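Local coordinates for protein peptidase M28 (Shewanella amazonensis SB2B, PDB 3IIB) that probably hydrolyses small peptides at a two-zinc site, as a dimeric metallopeptidase of family M28 with carboxypeptidase or dipeptidase activity, at residues 60-71 with 232-243; 368-376 with 385-393. All coordinates share one frame; numbering follows the deposited sequence.

Contact 1. Residues 60-71 with 232-243; sequences FDRVYKEPVTVP and ETTSYNVIAEVK
Residues 62-70 pair antiparallel with 233-241, their short axes 4.2 Å apart and their directions 141° apart, forming a twisted pair within the large mixed sheet, where 232-243 also bonds to strand 293-300. Tyr64, Glu66, Val68 and Val70 each exchange two backbone hydrogen bonds with Ile239, Asn237, Ser235 and Thr233. The pairing opens with a classic beta bulge in which Asp61 and Arg62 both face Glu241. Asp61 suits this place: its OD2 takes the backbone N of Lys243 at 2.8 Å.

Along the face bearing Arg62, Tyr64 and Glu66, the Tyr64 ring is sandwiched. Ile239 CB lies over one face, 4.0 Å from the ring centroid, while Arg62 NH2 covers the opposite one. CG of Tyr64 stands between the backbone N and carbonyl carbon (chi1 56°), which brings OH to donate a hydrogen bond to Glu241 OE2 (2.7 Å) from above the carboxylate plane. OE1 takes Arg62 NH1 in a salt bridge (3.1 Å), while Arg296 forms another with OE2. A leucine in place of Tyr64 would probably deprive OE2 of its hydroxyl donor and leave the Arg62 guanidinium without its ring face.

Across the sheet, Lys65 CE sits 3.6 Å from the Tyr236 ring centroid, almost on the ring normal.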
loop_
_atom_site.group_PDB
_atom_site.type_symbol
_atom_site.label_atom_id
_atom_site.label_comp_id
_atom_site.label_asym_id
_atom_site.label_seq_id
_atom_site.Cartn_x
_atom_site.Cartn_y
_atom_site.Cartn_z
ATOM N N PHE A 60 19.611 31.309 -9.410
ATOM C CA PHE A 60 20.072 31.788 -8.103
ATOM C C PHE A 60 21.397 32.502 -8.235
ATOM O O PHE A 60 22.180 32.249 -9.140
ATOM C CB PHE A 60 20.124 30.678 -7.048
ATOM C CG PHE A 60 18.743 30.252 -6.571
ATOM C CD1 PHE A 60 18.024 31.073 -5.733
ATOM C CD2 PHE A 60 18.151 29.117 -7.029
ATOM C CE1 PHE A 60 16.753 30.713 -5.335
ATOM C CE2 PHE A 60 16.862 28.746 -6.636
ATOM C CZ PHE A 60 16.177 29.517 -5.801
ATOM N N ASP A 61 21.637 33.424 -7.320
ATOM C CA ASP A 61 22.831 34.266 -7.395
ATOM C C ASP A 61 24.123 33.506 -7.118
ATOM O O ASP A 61 25.143 33.754 -7.781
ATOM C CB ASP A 61 22.691 35.445 -6.469
ATOM C CG ASP A 61 21.560 36.375 -6.882
ATOM O OD1 ASP A 61 21.652 36.874 -7.997
ATOM O OD2 ASP A 61 20.590 36.600 -6.123
ATOM N N ARG A 62 24.081 32.570 -6.186
ATOM C CA ARG A 62 25.178 31.606 -5.991
ATOM C C ARG A 62 24.582 30.230 -5.844
ATOM O O ARG A 62 23.481 30.051 -5.300
ATOM C CB ARG A 62 25.974 31.936 -4.717
ATOM C CG ARG A 62 26.696 33.275 -4.780
ATOM C CD ARG A 62 27.497 33.566 -3.478
ATOM N NE ARG A 62 28.513 32.544 -3.205
ATOM C CZ ARG A 62 28.912 32.166 -1.983
ATOM N NH1 ARG A 62 28.354 32.679 -0.873
ATOM N NH2 ARG A 62 29.854 31.226 -1.865
ATOM N N VAL A 63 25.305 29.258 -6.372
ATOM C CA VAL A 63 24.948 27.856 -6.258
ATOM C C VAL A 63 26.247 27.114 -6.072
ATOM O O VAL A 63 27.165 27.230 -6.901
ATOM C CB VAL A 63 24.180 27.299 -7.538
ATOM C CG1 VAL A 63 23.920 25.782 -7.412
ATOM C CG2 VAL A 63 22.870 28.060 -7.813
ATOM N N TYR A 64 26.342 26.360 -4.986
ATOM C CA TYR A 64 27.600 25.670 -4.661
ATOM C C TYR A 64 27.328 24.514 -3.733
ATOM O O TYR A 64 26.206 24.330 -3.256
ATOM C CB TYR A 64 28.609 26.639 -4.064
ATOM C CG TYR A 64 28.164 27.398 -2.850
ATOM C CD1 TYR A 64 27.364 28.530 -2.965
ATOM C CD2 TYR A 64 28.567 27.016 -1.582
ATOM C CE1 TYR A 64 26.976 29.253 -1.816
ATOM C CE2 TYR A 64 28.177 27.709 -0.459
ATOM C CZ TYR A 64 27.388 28.828 -0.573
ATOM O OH TYR A 64 27.032 29.530 0.565
ATOM N N LYS A 65 28.360 23.737 -3.479
ATOM C CA LYS A 65 28.205 22.605 -2.583
ATOM C C LYS A 65 29.356 22.460 -1.633
ATOM O O LYS A 65 30.479 22.896 -1.925
ATOM C CB LYS A 65 27.985 21.324 -3.373
ATOM C CG LYS A 65 29.138 20.890 -4.249
ATOM C CD LYS A 65 28.691 19.737 -5.104
ATOM C CE LYS A 65 29.814 18.903 -5.560
ATOM N NZ LYS A 65 30.601 19.554 -6.629
ATOM N N GLU A 66 29.088 21.759 -0.528
ATOM C CA GLU A 66 30.044 21.605 0.555
ATOM C C GLU A 66 30.091 20.148 0.995
ATOM O O GLU A 66 29.056 19.542 1.182
ATOM C CB GLU A 66 29.645 22.501 1.717
ATOM C CG GLU A 66 29.747 23.997 1.324
ATOM C CD GLU A 66 29.380 24.968 2.440
ATOM O OE1 GLU A 66 28.712 24.567 3.414
ATOM O OE2 GLU A 66 29.738 26.162 2.315
ATOM N N PRO A 67 31.290 19.607 1.174
ATOM C CA PRO A 67 31.360 18.161 1.402
ATOM C C PRO A 67 30.938 17.691 2.799
ATOM O O PRO A 67 31.099 18.395 3.821
ATOM C CB PRO A 67 32.826 17.850 1.159
ATOM C CG PRO A 67 33.537 19.081 1.607
ATOM C CD PRO A 67 32.639 20.218 1.161
ATOM N N VAL A 68 30.379 16.493 2.814
ATOM C CA VAL A 68 29.884 15.837 4.005
ATOM C C VAL A 68 30.356 14.395 3.937
ATOM O O VAL A 68 30.087 13.704 2.963
ATOM C CB VAL A 68 28.353 15.890 4.091
ATOM C CG1 VAL A 68 27.818 15.062 5.284
ATOM C CG2 VAL A 68 27.883 17.344 4.127
ATOM N N THR A 69 31.008 13.928 4.989
ATOM C CA THR A 69 31.413 12.515 5.056
ATOM C C THR A 69 30.192 11.644 5.349
ATOM O O THR A 69 29.407 11.933 6.282
ATOM C CB THR A 69 32.474 12.291 6.153
ATOM O OG1 THR A 69 33.592 13.171 5.916
ATOM C CG2 THR A 69 32.940 10.785 6.215
ATOM N N VAL A 70 30.006 10.595 4.568
ATOM C CA VAL A 70 28.861 9.699 4.756
ATOM C C VAL A 70 29.276 8.213 4.708
ATOM O O VAL A 70 30.150 7.824 3.906
ATOM C CB VAL A 70 27.758 9.910 3.697
ATOM C CG1 VAL A 70 27.226 11.378 3.744
ATOM C CG2 VAL A 70 28.250 9.498 2.315
ATOM N N PRO A 71 28.630 7.382 5.539
ATOM C CA PRO A 71 28.824 5.949 5.467
ATOM C C PRO A 71 28.106 5.351 4.267
ATOM O O PRO A 71 27.237 5.970 3.658
ATOM C CB PRO A 71 28.219 5.426 6.771
ATOM C CG PRO A 71 27.185 6.422 7.118
ATOM C CD PRO A 71 27.644 7.750 6.581
ATOM N N GLU A 232 33.564 4.835 4.113
ATOM C CA GLU A 232 32.924 6.127 3.984
ATOM C C GLU A 232 33.405 6.817 2.735
ATOM O O GLU A 232 34.505 6.585 2.244
ATOM C CB GLU A 232 33.198 7.018 5.202
ATOM C CG GLU A 232 32.578 6.477 6.473
ATOM C CD GLU A 232 33.011 7.241 7.736
ATOM O OE1 GLU A 232 34.112 7.824 7.799
ATOM O OE2 GLU A 232 32.230 7.250 8.678
ATOM N N THR A 233 32.571 7.745 2.294
ATOM C CA THR A 233 32.794 8.524 1.092
ATOM C C THR A 233 32.267 9.957 1.366
ATOM O O THR A 233 31.981 10.329 2.536
ATOM C CB THR A 233 32.094 7.824 -0.142
ATOM O OG1 THR A 233 32.464 8.483 -1.382
ATOM C CG2 THR A 233 30.582 7.784 -0.005
ATOM N N THR A 234 32.141 10.728 0.297
ATOM C CA THR A 234 31.734 12.138 0.348
ATOM C C THR A 234 30.374 12.323 -0.325
ATOM O O THR A 234 30.168 11.859 -1.443
ATOM C CB THR A 234 32.760 13.004 -0.400
ATOM O OG1 THR A 234 34.065 12.780 0.177
ATOM C CG2 THR A 234 32.389 14.477 -0.338
ATOM N N SER A 235 29.469 13.006 0.376
ATOM C CA SER A 235 28.261 13.564 -0.219
ATOM C C SER A 235 28.431 15.084 -0.043
ATOM O O SER A 235 29.510 15.567 0.324
ATOM C CB SER A 235 27.001 13.030 0.487
ATOM O OG SER A 235 25.802 13.451 -0.179
ATOM N N TYR A 236 27.385 15.838 -0.318
ATOM C CA TYR A 236 27.453 17.281 -0.302
ATOM C C TYR A 236 26.147 17.920 0.145
ATOM O O TYR A 236 25.063 17.476 -0.276
ATOM C CB TYR A 236 27.758 17.828 -1.696
ATOM C CG TYR A 236 29.099 17.375 -2.208
ATOM C CD1 TYR A 236 29.231 16.168 -2.877
ATOM C CD2 TYR A 236 30.232 18.132 -1.987
ATOM C CE1 TYR A 236 30.483 15.738 -3.304
ATOM C CE2 TYR A 236 31.459 17.716 -2.410
ATOM C CZ TYR A 236 31.575 16.514 -3.056
ATOM O OH TYR A 236 32.789 16.095 -3.500
ATOM N N ASN A 237 26.289 18.938 0.992
ATOM C CA ASN A 237 25.240 19.950 1.203
ATOM C C ASN A 237 25.232 20.824 -0.040
ATOM O O ASN A 237 26.293 21.287 -0.488
ATOM C CB ASN A 237 25.552 20.786 2.448
ATOM C CG ASN A 237 25.432 20.000 3.753
ATOM O OD1 ASN A 237 24.641 19.058 3.864
ATOM N ND2 ASN A 237 26.191 20.427 4.764
ATOM N N VAL A 238 24.053 21.033 -0.624
ATOM C CA VAL A 238 23.920 21.817 -1.834
ATOM C C VAL A 238 23.239 23.112 -1.467
ATOM O O VAL A 238 22.180 23.100 -0.782
ATOM C CB VAL A 238 23.116 21.049 -2.907
ATOM C CG1 VAL A 238 22.797 21.930 -4.149
ATOM C CG2 VAL A 238 23.836 19.764 -3.304
ATOM N N ILE A 239 23.845 24.229 -1.886
ATOM C CA ILE A 239 23.450 25.526 -1.370
ATOM C C ILE A 239 23.155 26.473 -2.534
ATOM O O ILE A 239 23.911 26.522 -3.547
ATOM C CB ILE A 239 24.519 26.093 -0.447
ATOM C CG1 ILE A 239 24.693 25.175 0.803
ATOM C CG2 ILE A 239 24.163 27.571 -0.073
ATOM C CD1 ILE A 239 25.921 25.478 1.665
ATOM N N ALA A 240 22.071 27.217 -2.377
ATOM C CA ALA A 240 21.769 28.349 -3.276
ATOM C C ALA A 240 21.415 29.571 -2.492
ATOM O O ALA A 240 20.854 29.506 -1.374
ATOM C CB ALA A 240 20.624 28.024 -4.209
ATOM N N GLU A 241 21.706 30.721 -3.093
ATOM C CA GLU A 241 21.443 31.987 -2.442
ATOM C C GLU A 241 20.726 32.973 -3.345
ATOM O O GLU A 241 20.971 33.045 -4.546
ATOM C CB GLU A 241 22.764 32.611 -1.922
ATOM C CG GLU A 241 23.422 31.812 -0.822
ATOM C CD GLU A 241 24.789 32.296 -0.394
ATOM O OE1 GLU A 241 25.278 33.332 -0.909
ATOM O OE2 GLU A 241 25.362 31.638 0.499
ATOM N N VAL A 242 19.776 33.670 -2.722
ATOM C CA VAL A 242 19.233 34.921 -3.195
ATOM C C VAL A 242 20.040 36.033 -2.529
ATOM O O VAL A 242 20.016 36.199 -1.322
ATOM C CB VAL A 242 17.749 35.070 -2.815
ATOM C CG1 VAL A 242 17.213 36.438 -3.316
ATOM C CG2 VAL A 242 16.908 33.889 -3.377
ATOM N N LYS A 243 20.774 36.807 -3.313
ATOM C CA LYS A 243 21.686 37.789 -2.782
ATOM C C LYS A 243 20.918 38.887 -2.018
ATOM O O LYS A 243 19.874 39.352 -2.478
ATOM C CB LYS A 243 22.520 38.406 -3.938
ATOM C CG LYS A 243 23.578 39.376 -3.500
ATOM C CD LYS A 243 24.657 39.672 -4.568
ATOM C CE LYS A 243 24.171 40.541 -5.684
ATOM N NZ LYS A 243 25.350 40.991 -6.522
HETATM O O HOH W 1 28.427 22.248 4.947
#

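Contact 2. Residues 368-376 with 385-393; sequences NNKASGGPD and VPVASLRQD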
loop_
_atom_site.group_PDB
_atom_site.type_symbol
_atom_site.label_atom_id
_atom_site.label_comp_id
_atom_site.label_asym_id
_atom_site.label_seq_id
_atom_site.Cartn_x
_atom_site.Cartn_y
_atom_site.Cartn_z
ATOM N N ASN A 368 4.258 29.208 19.842
ATOM C CA ASN A 368 5.021 29.359 21.067
ATOM C C ASN A 368 6.458 29.804 20.802
ATOM O O ASN A 368 6.814 30.141 19.663
ATOM C CB ASN A 368 4.960 28.073 21.919
ATOM C CG ASN A 368 5.613 26.889 21.262
ATOM O OD1 ASN A 368 6.715 26.958 20.744
ATOM N ND2 ASN A 368 4.913 25.758 21.277
ATOM N N ASN A 369 7.268 29.848 21.861
ATOM C CA ASN A 369 8.686 30.280 21.749
ATOM C C ASN A 369 9.637 29.211 22.260
ATOM O O ASN A 369 10.661 29.502 22.877
ATOM C CB ASN A 369 8.930 31.619 22.459
ATOM C CG ASN A 369 10.182 32.319 21.975
ATOM O OD1 ASN A 369 10.724 31.993 20.905
ATOM N ND2 ASN A 369 10.685 33.268 22.783
ATOM N N LYS A 370 9.262 27.965 21.996
ATOM C CA LYS A 370 10.023 26.766 22.436
ATOM C C LYS A 370 10.327 25.816 21.280
ATOM O O LYS A 370 10.574 24.629 21.497
ATOM C CB LYS A 370 9.231 26.040 23.534
ATOM N N ALA A 371 10.319 26.322 20.049
ATOM C CA ALA A 371 10.584 25.463 18.865
ATOM C C ALA A 371 11.960 24.816 18.876
ATOM O O ALA A 371 12.962 25.455 19.205
ATOM C CB ALA A 371 10.414 26.261 17.571
ATOM N N SER A 372 12.005 23.566 18.460
ATOM C CA SER A 372 13.260 22.857 18.280
ATOM C C SER A 372 13.921 23.195 16.947
ATOM O O SER A 372 15.131 23.109 16.826
ATOM C CB SER A 372 13.036 21.345 18.363
ATOM O OG SER A 372 12.251 20.861 17.287
ATOM N N GLY A 373 13.118 23.567 15.959
ATOM C CA GLY A 373 13.543 23.611 14.586
ATOM C C GLY A 373 13.545 22.200 14.015
ATOM O O GLY A 373 13.614 21.193 14.739
ATOM N N GLY A 374 13.490 22.128 12.701
ATOM C CA GLY A 374 13.564 20.847 12.007
ATOM C C GLY A 374 14.898 20.161 12.200
ATOM O O GLY A 374 15.847 20.727 12.721
ATOM N N PRO A 375 14.959 18.909 11.790
ATOM C CA PRO A 375 16.084 18.075 12.154
ATOM C C PRO A 375 17.453 18.665 11.849
ATOM O O PRO A 375 18.309 18.728 12.734
ATOM C CB PRO A 375 15.852 16.804 11.330
ATOM C CG PRO A 375 14.460 16.795 11.001
ATOM C CD PRO A 375 13.916 18.161 11.077
ATOM N N ASP A 376 17.666 19.104 10.615
ATOM C CA ASP A 376 18.984 19.601 10.219
ATOM C C ASP A 376 19.402 20.953 10.815
ATOM O O ASP A 376 20.582 21.318 10.736
ATOM C CB ASP A 376 19.044 19.683 8.709
ATOM C CG ASP A 376 18.936 18.317 8.065
ATOM O OD1 ASP A 376 19.739 17.457 8.462
ATOM O OD2 ASP A 376 18.035 18.104 7.207
ATOM N N VAL A 385 21.750 30.323 17.471
ATOM C CA VAL A 385 21.053 30.666 16.230
ATOM C C VAL A 385 19.557 30.477 16.438
ATOM O O VAL A 385 19.101 29.382 16.815
ATOM C CB VAL A 385 21.506 29.785 15.061
ATOM C CG1 VAL A 385 20.803 30.229 13.758
ATOM C CG2 VAL A 385 23.043 29.853 14.917
ATOM N N PRO A 386 18.788 31.559 16.237
ATOM C CA PRO A 386 17.334 31.431 16.296
ATOM C C PRO A 386 16.789 30.512 15.212
ATOM O O PRO A 386 17.383 30.360 14.138
ATOM C CB PRO A 386 16.839 32.890 16.075
ATOM C CG PRO A 386 17.959 33.746 16.458
ATOM C CD PRO A 386 19.188 32.963 16.034
ATOM N N VAL A 387 15.649 29.887 15.492
ATOM C CA VAL A 387 14.994 29.053 14.536
ATOM C C VAL A 387 13.484 29.234 14.635
ATOM O O VAL A 387 12.986 29.839 15.570
ATOM C CB VAL A 387 15.348 27.534 14.709
ATOM C CG1 VAL A 387 16.870 27.287 14.451
ATOM C CG2 VAL A 387 14.864 26.981 16.061
ATOM N N ALA A 388 12.791 28.722 13.614
ATOM C CA ALA A 388 11.346 28.547 13.633
ATOM C C ALA A 388 11.006 27.119 13.216
ATOM O O ALA A 388 11.770 26.467 12.474
ATOM C CB ALA A 388 10.657 29.569 12.695
ATOM N N SER A 389 9.877 26.628 13.724
ATOM C CA SER A 389 9.287 25.362 13.288
ATOM C C SER A 389 7.945 25.721 12.673
ATOM O O SER A 389 7.005 26.161 13.366
ATOM C CB SER A 389 9.085 24.413 14.456
ATOM O OG SER A 389 10.314 23.862 14.911
ATOM N N LEU A 390 7.867 25.526 11.368
ATOM C CA LEU A 390 6.675 25.809 10.609
ATOM C C LEU A 390 5.933 24.467 10.556
ATOM O O LEU A 390 6.291 23.540 9.805
ATOM C CB LEU A 390 7.055 26.353 9.224
ATOM C CG LEU A 390 7.668 27.769 9.260
ATOM C CD1 LEU A 390 9.202 27.666 9.393
ATOM C CD2 LEU A 390 7.339 28.568 8.024
ATOM N N ARG A 391 4.913 24.370 11.394
ATOM C CA ARG A 391 4.331 23.070 11.738
ATOM C C ARG A 391 3.425 22.599 10.610
ATOM O O ARG A 391 2.433 23.242 10.325
ATOM C CB ARG A 391 3.508 23.208 13.000
ATOM C CG ARG A 391 4.299 23.667 14.239
ATOM C CD ARG A 391 5.336 22.649 14.671
ATOM N NE ARG A 391 5.999 23.040 15.920
ATOM C CZ ARG A 391 7.031 22.400 16.471
ATOM N NH1 ARG A 391 7.565 21.322 15.879
ATOM N NH2 ARG A 391 7.545 22.847 17.619
ATOM N N GLN A 392 3.749 21.440 10.018
ATOM C CA GLN A 392 2.935 20.827 8.977
ATOM C C GLN A 392 1.985 19.809 9.557
ATOM O O GLN A 392 2.338 19.139 10.518
ATOM C CB GLN A 392 3.819 20.093 7.984
ATOM C CG GLN A 392 4.729 20.999 7.164
ATOM C CD GLN A 392 5.532 20.231 6.186
ATOM O OE1 GLN A 392 6.642 19.717 6.498
ATOM N NE2 GLN A 392 4.989 20.093 4.991
ATOM N N ASP A 393 0.819 19.680 8.926
ATOM C CA ASP A 393 -0.129 18.599 9.228
ATOM C C ASP A 393 0.429 17.282 8.682
ATOM O O ASP A 393 0.478 17.058 7.462
ATOM C CB ASP A 393 -1.511 18.882 8.651
ATOM C CG ASP A 393 -2.555 17.831 9.050
ATOM O OD1 ASP A 393 -2.235 16.642 9.244
ATOM O OD2 ASP A 393 -3.727 18.221 9.181
HETATM O O HOH W 2 7.424 24.429 19.860
HETATM O O HOH W 3 9.747 21.594 18.935
HETATM O O HOH W 4 9.584 19.728 16.802
HETATM O O HOH W 5 12.340 24.215 11.155
#
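Gly373 meets Ser389 where the loop 368-376 passes over strand 387-392 of a small three-stranded sheet, the two runs 82° apart. The loop begins with an Asx turn, in which Asn368 OD1 accepts the backbone N of Lys370 at 3.0 Å.

Ser389 carries the direct polar part of the contact. Its CB packs against Ala371 CB, 3.9 Å away, and also lies beneath the centre of the Arg391 guanidinium, so the methylene is covered by an alanine and a flat cation. Beyond CB, OG stands beside the backbone N of its own residue (chi1 -73°) and reaches the loop, taking a weak hydrogen bond from Gly373 N at 3.0 Å. A small hydroxyl suits this buried spot, since it fills little space yet offers the amide an acceptor. Gly373 suits its own position for two reasons: its phi is positive (78°), and a CB there would come within 3.2 Å of Val387 CG2.

Arg391 reaches the loop largely through water. NE pairs with Asp341, whereas NH2 donates to two waters in the guanidinium plane, one bound to Asn368 OD1 and the other to Ser372 N. Gly374, just before Pro375, which touches Asp331 of the zinc site, is tied to the strand by a further water, which accepts from Gly374 N and donates to Ala388 O at 2.7 Å.

Overall arrangement
From the N terminus, helix 42-57 leads into contact 1, where strand 62-84 finds strand 220-242 after a loop of 160 residues. That excursion holds the strands 88-94, 106-113, 131-134, 168-172 and 198-201, and the paired long strands join it to the zinc-bearing part. Strand 220-242 also pairs with 293-300, so at contact 1 it lies between 62-84 and 293-300. Contact 2 opens only after contact 1 has closed: the two are in series, neither enclosing nor crossing the other. It closes a short loop of eight residues and joins the run after strand 365-366 to strand 387-392. Their centres are 22 Å apart, with the nearest atoms about 7 Å apart.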